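PDB 5KHL: hemin ABC transporter, periplasmic hemin-binding protein HutB from Vibrio cholerae, which probably captures hemin in the periplasm and delivers it to an inner-membrane ABC transporter for uptake. Local coordinates for residues K150-L155 with M207-G212; M203-V208 with A232-G237. One frame throughout, in Å; residues are numbered along the deposited sequence.

Interaction 1: residues K150-L155 with M207-G212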
ATOM      1  N   LYS A 150      -7.010 -16.269 -13.767  1.00 55.44           N
ATOM      2  CA  LYS A 150      -5.676 -16.260 -14.364  1.00 48.84           C
ATOM      3  C   LYS A 150      -4.600 -16.241 -13.286  1.00 45.93           C
ATOM      4  O   LYS A 150      -4.899 -16.259 -12.100  1.00 51.15           O
ATOM      5  CB  LYS A 150      -5.505 -15.065 -15.291  1.00 50.38           C
ATOM      6  CG  LYS A 150      -6.213 -15.208 -16.618  1.00 56.47           C
ATOM      7  CD  LYS A 150      -6.223 -13.884 -17.360  1.00 51.05           C
ATOM      8  CE  LYS A 150      -6.761 -14.017 -18.762  1.00 54.40           C
ATOM      9  NZ  LYS A 150      -6.873 -12.674 -19.416  1.00 61.47           N
ATOM     10  N   LYS A 151      -3.341 -16.207 -13.703  1.00 53.06           N
ATOM     11  CA  LYS A 151      -2.224 -16.217 -12.763  1.00 50.51           C
ATOM     12  C   LYS A 151      -1.459 -14.914 -12.873  1.00 44.16           C
ATOM     13  O   LYS A 151      -1.144 -14.474 -13.969  1.00 51.56           O
ATOM     14  CB  LYS A 151      -1.305 -17.420 -13.014  1.00 57.03           C
ATOM     15  CG  LYS A 151      -1.941 -18.753 -12.648  1.00 47.28           C
ATOM     16  CD  LYS A 151      -1.117 -19.927 -13.128  1.00 52.57           C
ATOM     17  CE  LYS A 151      -1.339 -20.212 -14.607  1.00 60.23           C
ATOM     18  NZ  LYS A 151      -0.832 -21.575 -14.986  1.00 68.12           N
ATOM     19  N   VAL A 152      -1.195 -14.296 -11.726  1.00 47.82           N
ATOM     20  CA  VAL A 152      -0.583 -12.972 -11.635  1.00 53.34           C
ATOM     21  C   VAL A 152       0.488 -12.968 -10.550  1.00 54.75           C
ATOM     22  O   VAL A 152       0.240 -13.389  -9.418  1.00 55.04           O
ATOM     23  CB  VAL A 152      -1.635 -11.865 -11.307  1.00 49.45           C
ATOM     24  CG1 VAL A 152      -0.947 -10.520 -10.957  1.00 42.92           C
ATOM     25  CG2 VAL A 152      -2.601 -11.683 -12.468  1.00 52.29           C
ATOM     26  N   LEU A 153       1.678 -12.490 -10.894  1.00 45.74           N
ATOM     27  CA  LEU A 153       2.723 -12.303  -9.897  1.00 44.68           C
ATOM     28  C   LEU A 153       3.056 -10.841  -9.755  1.00 44.97           C
ATOM     29  O   LEU A 153       3.020 -10.082 -10.731  1.00 46.88           O
ATOM     30  CB  LEU A 153       4.001 -13.063 -10.261  1.00 51.46           C
ATOM     31  CG  LEU A 153       4.069 -14.586 -10.174  1.00 55.42           C
ATOM     32  CD1 LEU A 153       5.358 -15.037 -10.854  1.00 57.96           C
ATOM     33  CD2 LEU A 153       3.998 -15.079  -8.734  1.00 48.96           C
ATOM     34  N   PHE A 154       3.408 -10.453  -8.536  1.00 42.43           N
ATOM     35  CA  PHE A 154       4.009  -9.160  -8.317  1.00 45.21           C
ATOM     36  C   PHE A 154       5.511  -9.318  -8.095  1.00 42.10           C
ATOM     37  O   PHE A 154       5.939 -10.047  -7.207  1.00 42.13           O
ATOM     38  CB  PHE A 154       3.374  -8.448  -7.128  1.00 38.57           C
ATOM     39  CG  PHE A 154       3.990  -7.112  -6.842  1.00 39.42           C
ATOM     40  CD1 PHE A 154       3.486  -5.973  -7.421  1.00 39.56           C
ATOM     41  CD2 PHE A 154       5.094  -7.007  -6.014  1.00 40.55           C
ATOM     42  CE1 PHE A 154       4.065  -4.745  -7.155  1.00 40.74           C
ATOM     43  CE2 PHE A 154       5.673  -5.797  -5.748  1.00 41.79           C
ATOM     44  CZ  PHE A 154       5.158  -4.663  -6.311  1.00 41.96           C
ATOM     45  N   LEU A 155       6.300  -8.622  -8.910  1.00 43.58           N
ATOM     46  CA  LEU A 155       7.756  -8.661  -8.798  1.00 46.09           C
ATOM     47  C   LEU A 155       8.313  -7.362  -8.225  1.00 54.17           C
ATOM     48  O   LEU A 155       7.988  -6.255  -8.674  1.00 47.38           O
ATOM     49  CB  LEU A 155       8.409  -8.933 -10.157  1.00 48.59           C
ATOM     50  CG  LEU A 155       8.117 -10.272 -10.834  1.00 53.65           C
ATOM     51  CD1 LEU A 155       8.851 -10.335 -12.147  1.00 51.47           C
ATOM     52  CD2 LEU A 155       8.477 -11.459  -9.946  1.00 48.21           C
ATOM     53  N   MET A 207       0.184 -12.461 -16.064  1.00 49.23           N
ATOM     54  CA  MET A 207       0.466 -11.051 -15.923  1.00 53.75           C
ATOM     55  C   MET A 207       1.472 -10.821 -14.817  1.00 45.31           C
ATOM     56  O   MET A 207       1.387 -11.410 -13.738  1.00 43.59           O
ATOM     57  CB  MET A 207      -0.824 -10.273 -15.634  1.00 53.87           C
ATOM     58  CG  MET A 207      -0.598  -8.779 -15.408  1.00 53.87           C
ATOM     59  SD  MET A 207      -2.078  -7.907 -14.852  1.00 45.45           S
ATOM     60  CE  MET A 207      -2.866  -7.565 -16.423  1.00 46.68           C
ATOM     61  N   VAL A 208       2.424  -9.946 -15.074  1.00 42.49           N
ATOM     62  CA  VAL A 208       3.328  -9.569 -14.012  1.00 48.34           C
ATOM     63  C   VAL A 208       3.078  -8.105 -13.630  1.00 50.65           C
ATOM     64  O   VAL A 208       2.949  -7.237 -14.495  1.00 42.77           O
ATOM     65  CB  VAL A 208       4.784  -9.815 -14.429  1.00 44.16           C
ATOM     66  CG1 VAL A 208       5.759  -9.188 -13.441  1.00 44.16           C
ATOM     67  CG2 VAL A 208       5.019 -11.314 -14.580  1.00 44.59           C
ATOM     68  N   LEU A 209       2.960  -7.851 -12.329  1.00 41.50           N
ATOM     69  CA  LEU A 209       2.867  -6.487 -11.809  1.00 44.62           C
ATOM     70  C   LEU A 209       4.236  -6.049 -11.266  1.00 45.60           C
ATOM     71  O   LEU A 209       4.955  -6.869 -10.685  1.00 42.35           O
ATOM     72  CB  LEU A 209       1.803  -6.396 -10.715  1.00 38.67           C
ATOM     73  CG  LEU A 209       0.392  -6.879 -11.054  1.00 46.76           C
ATOM     74  CD1 LEU A 209      -0.547  -6.741  -9.845  1.00 35.71           C
ATOM     75  CD2 LEU A 209      -0.156  -6.138 -12.279  1.00 39.27           C
ATOM     76  N   VAL A 210       4.604  -4.777 -11.433  1.00 48.07           N
ATOM     77  CA  VAL A 210       5.961  -4.381 -11.050  1.00 57.01           C
ATOM     78  C   VAL A 210       6.064  -3.286 -10.002  1.00 68.85           C
ATOM     79  O   VAL A 210       5.338  -2.298 -10.044  1.00 47.13           O
ATOM     80  CB  VAL A 210       6.778  -3.949 -12.268  1.00 51.16           C
ATOM     81  CG1 VAL A 210       7.770  -2.863 -11.901  1.00 53.61           C
ATOM     82  CG2 VAL A 210       7.512  -5.151 -12.839  1.00 53.85           C
ATOM     83  N   SER A 211       7.009  -3.526  -9.082  1.00 96.97           N
ATOM     84  CA  SER A 211       7.360  -2.725  -7.897  1.00104.85           C
ATOM     85  C   SER A 211       7.115  -1.223  -7.969  1.00107.53           C
ATOM     86  O   SER A 211       8.012  -0.416  -7.706  1.00114.27           O
ATOM     87  CB  SER A 211       8.839  -2.967  -7.557  1.00109.62           C
ATOM     88  OG  SER A 211       9.523  -3.627  -8.618  1.00108.17           O
ATOM     89  N   GLY A 212       5.881  -0.853  -8.268  1.00 77.81           N
ATOM     90  CA  GLY A 212       5.556   0.534  -8.478  1.00 73.16           C
ATOM     91  C   GLY A 212       5.511   0.816  -9.961  1.00 66.79           C
ATOM     92  O   GLY A 212       6.186   0.158 -10.743  1.00 52.41           O
TER

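Interaction 2: residues M203-V208 with A232-G237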
ATOM      1  N   MET A 203       5.622 -21.212 -12.376  1.00 58.61           N
ATOM      2  CA  MET A 203       4.373 -20.514 -12.031  1.00 54.45           C
ATOM      3  C   MET A 203       3.618 -19.961 -13.240  1.00 55.18           C
ATOM      4  O   MET A 203       2.426 -19.685 -13.163  1.00 62.54           O
ATOM      5  CB  MET A 203       4.651 -19.370 -11.055  1.00 49.30           C
ATOM      6  CG  MET A 203       5.065 -19.830  -9.690  1.00 49.15           C
ATOM      7  SD  MET A 203       5.701 -18.480  -8.694  1.00 53.16           S
ATOM      8  CE  MET A 203       6.410 -19.379  -7.302  1.00 53.52           C
ATOM      9  N   GLN A 204       4.326 -19.792 -14.344  1.00 50.45           N
ATOM     10  CA  GLN A 204       3.712 -19.381 -15.600  1.00 60.94           C
ATOM     11  C   GLN A 204       2.725 -18.201 -15.508  1.00 59.26           C
ATOM     12  O   GLN A 204       1.603 -18.297 -16.006  1.00 57.72           O
ATOM     13  CB  GLN A 204       3.007 -20.588 -16.214  1.00 52.93           C
ATOM     14  CG  GLN A 204       3.959 -21.609 -16.804  1.00 55.83           C
ATOM     15  CD  GLN A 204       4.693 -21.071 -18.019  1.00 60.47           C
ATOM     16  OE1 GLN A 204       4.127 -20.967 -19.106  1.00 60.31           O
ATOM     17  NE2 GLN A 204       5.953 -20.711 -17.834  1.00 62.76           N
ATOM     18  N   PRO A 205       3.147 -17.084 -14.890  1.00 57.95           N
ATOM     19  CA  PRO A 205       2.212 -15.962 -14.747  1.00 55.96           C
ATOM     20  C   PRO A 205       1.651 -15.481 -16.088  1.00 56.14           C
ATOM     21  O   PRO A 205       2.371 -15.464 -17.092  1.00 60.14           O
ATOM     22  CB  PRO A 205       3.074 -14.867 -14.107  1.00 48.51           C
ATOM     23  CG  PRO A 205       4.471 -15.194 -14.543  1.00 50.75           C
ATOM     24  CD  PRO A 205       4.531 -16.695 -14.540  1.00 51.67           C
ATOM     25  N   ASP A 206       0.374 -15.114 -16.102  1.00 52.86           N
ATOM     26  CA  ASP A 206      -0.251 -14.498 -17.268  1.00 50.52           C
ATOM     27  C   ASP A 206       0.019 -13.001 -17.263  1.00 58.99           C
ATOM     28  O   ASP A 206       0.090 -12.344 -18.315  1.00 65.90           O
ATOM     29  CB  ASP A 206      -1.751 -14.769 -17.270  1.00 53.21           C
ATOM     30  CG  ASP A 206      -2.071 -16.252 -17.267  1.00 58.54           C
ATOM     31  OD1 ASP A 206      -1.751 -16.919 -18.269  1.00 65.84           O
ATOM     32  OD2 ASP A 206      -2.644 -16.747 -16.274  1.00 52.22           O
ATOM     33  N   MET A 207       0.184 -12.461 -16.064  1.00 49.23           N
ATOM     34  CA  MET A 207       0.466 -11.051 -15.923  1.00 53.75           C
ATOM     35  C   MET A 207       1.472 -10.821 -14.817  1.00 45.31           C
ATOM     36  O   MET A 207       1.387 -11.410 -13.738  1.00 43.59           O
ATOM     37  CB  MET A 207      -0.824 -10.273 -15.634  1.00 53.87           C
ATOM     38  CG  MET A 207      -0.598  -8.779 -15.408  1.00 53.87           C
ATOM     39  SD  MET A 207      -2.078  -7.907 -14.852  1.00 45.45           S
ATOM     40  CE  MET A 207      -2.866  -7.565 -16.423  1.00 46.68           C
ATOM     41  N   VAL A 208       2.424  -9.946 -15.074  1.00 42.49           N
ATOM     42  CA  VAL A 208       3.328  -9.569 -14.012  1.00 48.34           C
ATOM     43  C   VAL A 208       3.078  -8.105 -13.630  1.00 50.65           C
ATOM     44  O   VAL A 208       2.949  -7.237 -14.495  1.00 42.77           O
ATOM     45  CB  VAL A 208       4.784  -9.815 -14.429  1.00 44.16           C
ATOM     46  CG1 VAL A 208       5.759  -9.188 -13.441  1.00 44.16           C
ATOM     47  CG2 VAL A 208       5.019 -11.314 -14.580  1.00 44.59           C
ATOM     48  N   ALA A 232      10.329 -14.440 -20.753  1.00 55.63           N
ATOM     49  CA  ALA A 232      10.148 -14.876 -22.133  1.00 69.63           C
ATOM     50  C   ALA A 232       9.527 -16.272 -22.240  1.00 68.99           C
ATOM     51  O   ALA A 232       8.952 -16.617 -23.271  1.00 76.44           O
ATOM     52  CB  ALA A 232      11.493 -14.845 -22.878  1.00 64.57           C
ATOM     53  N   ALA A 233       9.650 -17.069 -21.179  1.00 65.44           N
ATOM     54  CA  ALA A 233       9.069 -18.412 -21.139  1.00 64.86           C
ATOM     55  C   ALA A 233       7.788 -18.471 -20.288  1.00 62.30           C
ATOM     56  O   ALA A 233       7.387 -19.545 -19.837  1.00 65.44           O
ATOM     57  CB  ALA A 233      10.093 -19.412 -20.620  1.00 60.75           C
ATOM     58  N   THR A 234       7.167 -17.314 -20.065  1.00 55.53           N
ATOM     59  CA  THR A 234       5.859 -17.228 -19.425  1.00 51.74           C
ATOM     60  C   THR A 234       4.918 -16.505 -20.373  1.00 52.32           C
ATOM     61  O   THR A 234       5.379 -15.750 -21.218  1.00 54.52           O
ATOM     62  CB  THR A 234       5.915 -16.482 -18.090  1.00 48.73           C
ATOM     63  OG1 THR A 234       6.302 -15.127 -18.325  1.00 49.17           O
ATOM     64  CG2 THR A 234       6.923 -17.127 -17.170  1.00 48.75           C
ATOM     65  N   PRO A 235       3.600 -16.751 -20.258  1.00 63.77           N
ATOM     66  CA  PRO A 235       2.610 -16.009 -21.048  1.00 57.01           C
ATOM     67  C   PRO A 235       2.756 -14.506 -20.894  1.00 59.21           C
ATOM     68  O   PRO A 235       2.742 -13.778 -21.897  1.00 56.88           O
ATOM     69  CB  PRO A 235       1.278 -16.487 -20.477  1.00 53.41           C
ATOM     70  CG  PRO A 235       1.558 -17.877 -20.055  1.00 53.52           C
ATOM     71  CD  PRO A 235       2.968 -17.857 -19.511  1.00 62.18           C
ATOM     72  N   ALA A 236       2.898 -14.052 -19.654  1.00 49.33           N
ATOM     73  CA  ALA A 236       3.088 -12.636 -19.383  1.00 48.66           C
ATOM     74  C   ALA A 236       4.260 -12.084 -20.199  1.00 51.76           C
ATOM     75  O   ALA A 236       4.144 -11.050 -20.851  1.00 53.32           O
ATOM     76  CB  ALA A 236       3.307 -12.416 -17.894  1.00 45.67           C
ATOM     77  N   GLY A 237       5.382 -12.792 -20.195  1.00 51.37           N
ATOM     78  CA  GLY A 237       6.537 -12.326 -20.928  1.00 54.78           C
ATOM     79  C   GLY A 237       6.341 -12.356 -22.429  1.00 62.54           C
ATOM     80  O   GLY A 237       6.662 -11.385 -23.119  1.00 70.06           O
TER

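Interaction 1: residues K150-L155 with M207-G212
K151, L153 and L155 trade backbone hydrogen bonds with M207, L209 and S211 in the ladder of a parallel pair. M207 N gives to K151 O at 3.2 Å, L153 N to M207 O, L209 N to L153 O at 2.7 Å, and L155 N to L209 O at 2.8 Å. The L209 N–L153 O bond (172° at hydrogen) and the L155 N–L209 O bond after it are nearly straight, whereas those at the ends, M207 N–K151 O (148°) and S211 N–L155 O, are bent. At the far end L155 O takes two donors, S211 N and, at 3.0 Å, S211 OG. The hydroxyl comes in tilted from the carbonyl plane, though S211 is poorly ordered; its OG is also hydrogen-bonded to L157 N, beyond the strand pair. Strand 152-156 and strand 207-210 are neighbours at the heart of the mixed sheet in the C-terminal lobe of this Peripla_BP_2 fold, with strand 242-244 on the other edge of 207-210. V152, F154, M207 and L209 share the sheet face covered by helices 171-178 and 256-269. There V152 lies alongside M207, CG2 to CB 3.9 Å, and its CG1 meets L209 CG. With CG anti to the backbone N (chi1 179°), the F154 ring extends across L209, CD1 to CB 3.7 Å, and its CZ end reaches the S211 backbone. The opposite face carries L153, L155, V208 and V210; on it L155 CD1 presses on V208 CG1 at 3.5 Å.

Interaction 2: residues M203-V208 with A232-G237
Q204 reaches across to A233 with its amide: NE2 donates to A233 O at 2.7 Å, almost straight at 174° and within the amide plane. The second bond between the segments is made by backbone alone, A236 N giving to P205 O at 3.0 Å with the donor tilted 18° from the carbonyl plane. Around these bonds carbon packs largely against oxygen. P235 lies across the end of Q204, its CD 3.3 Å from Q204 OE1, while its CB and CG lie beside D206 OD1. A236 CB packs against the carbonyls of P205 and D206, 3.2 Å from D206 O. The apolar part is smaller: the methyl of T234, CG2, meets CD of the P205 ring at 3.6 Å, and A236 CB also touches V208 CG2 where strand 207-210 begins.

Behind this shell, Q204 is the first residue past helix 197-203, with positive phi, and its side chain bends at chi2 (-67°) to bring the amide back alongside P235 CD, with NE2 turned to A233 O. NE2 is also hydrogen-bonded to I201 O in that helix, which helps fix the turn of the amide. T234 is the N-cap of helix 235-238: its OG1 accepts from G237 N at 3.1 Å and is hydrogen-bonded to L231 O as well. D206 uses OD2 for K151 N.

A236 N lies in the first turn of helix 235-238, where amides lack an acceptor within the helix. P205 O supplies one, so together with the T234 cap two amides of that turn are satisfied, and the negative end of the P205 carbonyl probably suits the positive end of the helix dipole.

From the N terminus the chain first builds the four-stranded parallel sheet, passes helix 125-143 and enters strand 152-156; strand 164-166, helix 171-178, strand 192-194 and helix 197-203 follow before it returns as strand 207-210, where interaction 1 closes a loop of about fifty residues. Interaction 2 begins at Q204, past helix 197-203, and closes a shorter loop through helix 221-227 to helix 235-238. The two loops cross: the second opens before the first has closed, and the segments share M207 and V208. The contact centres lie about 9 Å apart, and K151 O probably also accepts from D206 N. Together they tie the sheet's central strands to the short helix that precedes edge strand 242-244.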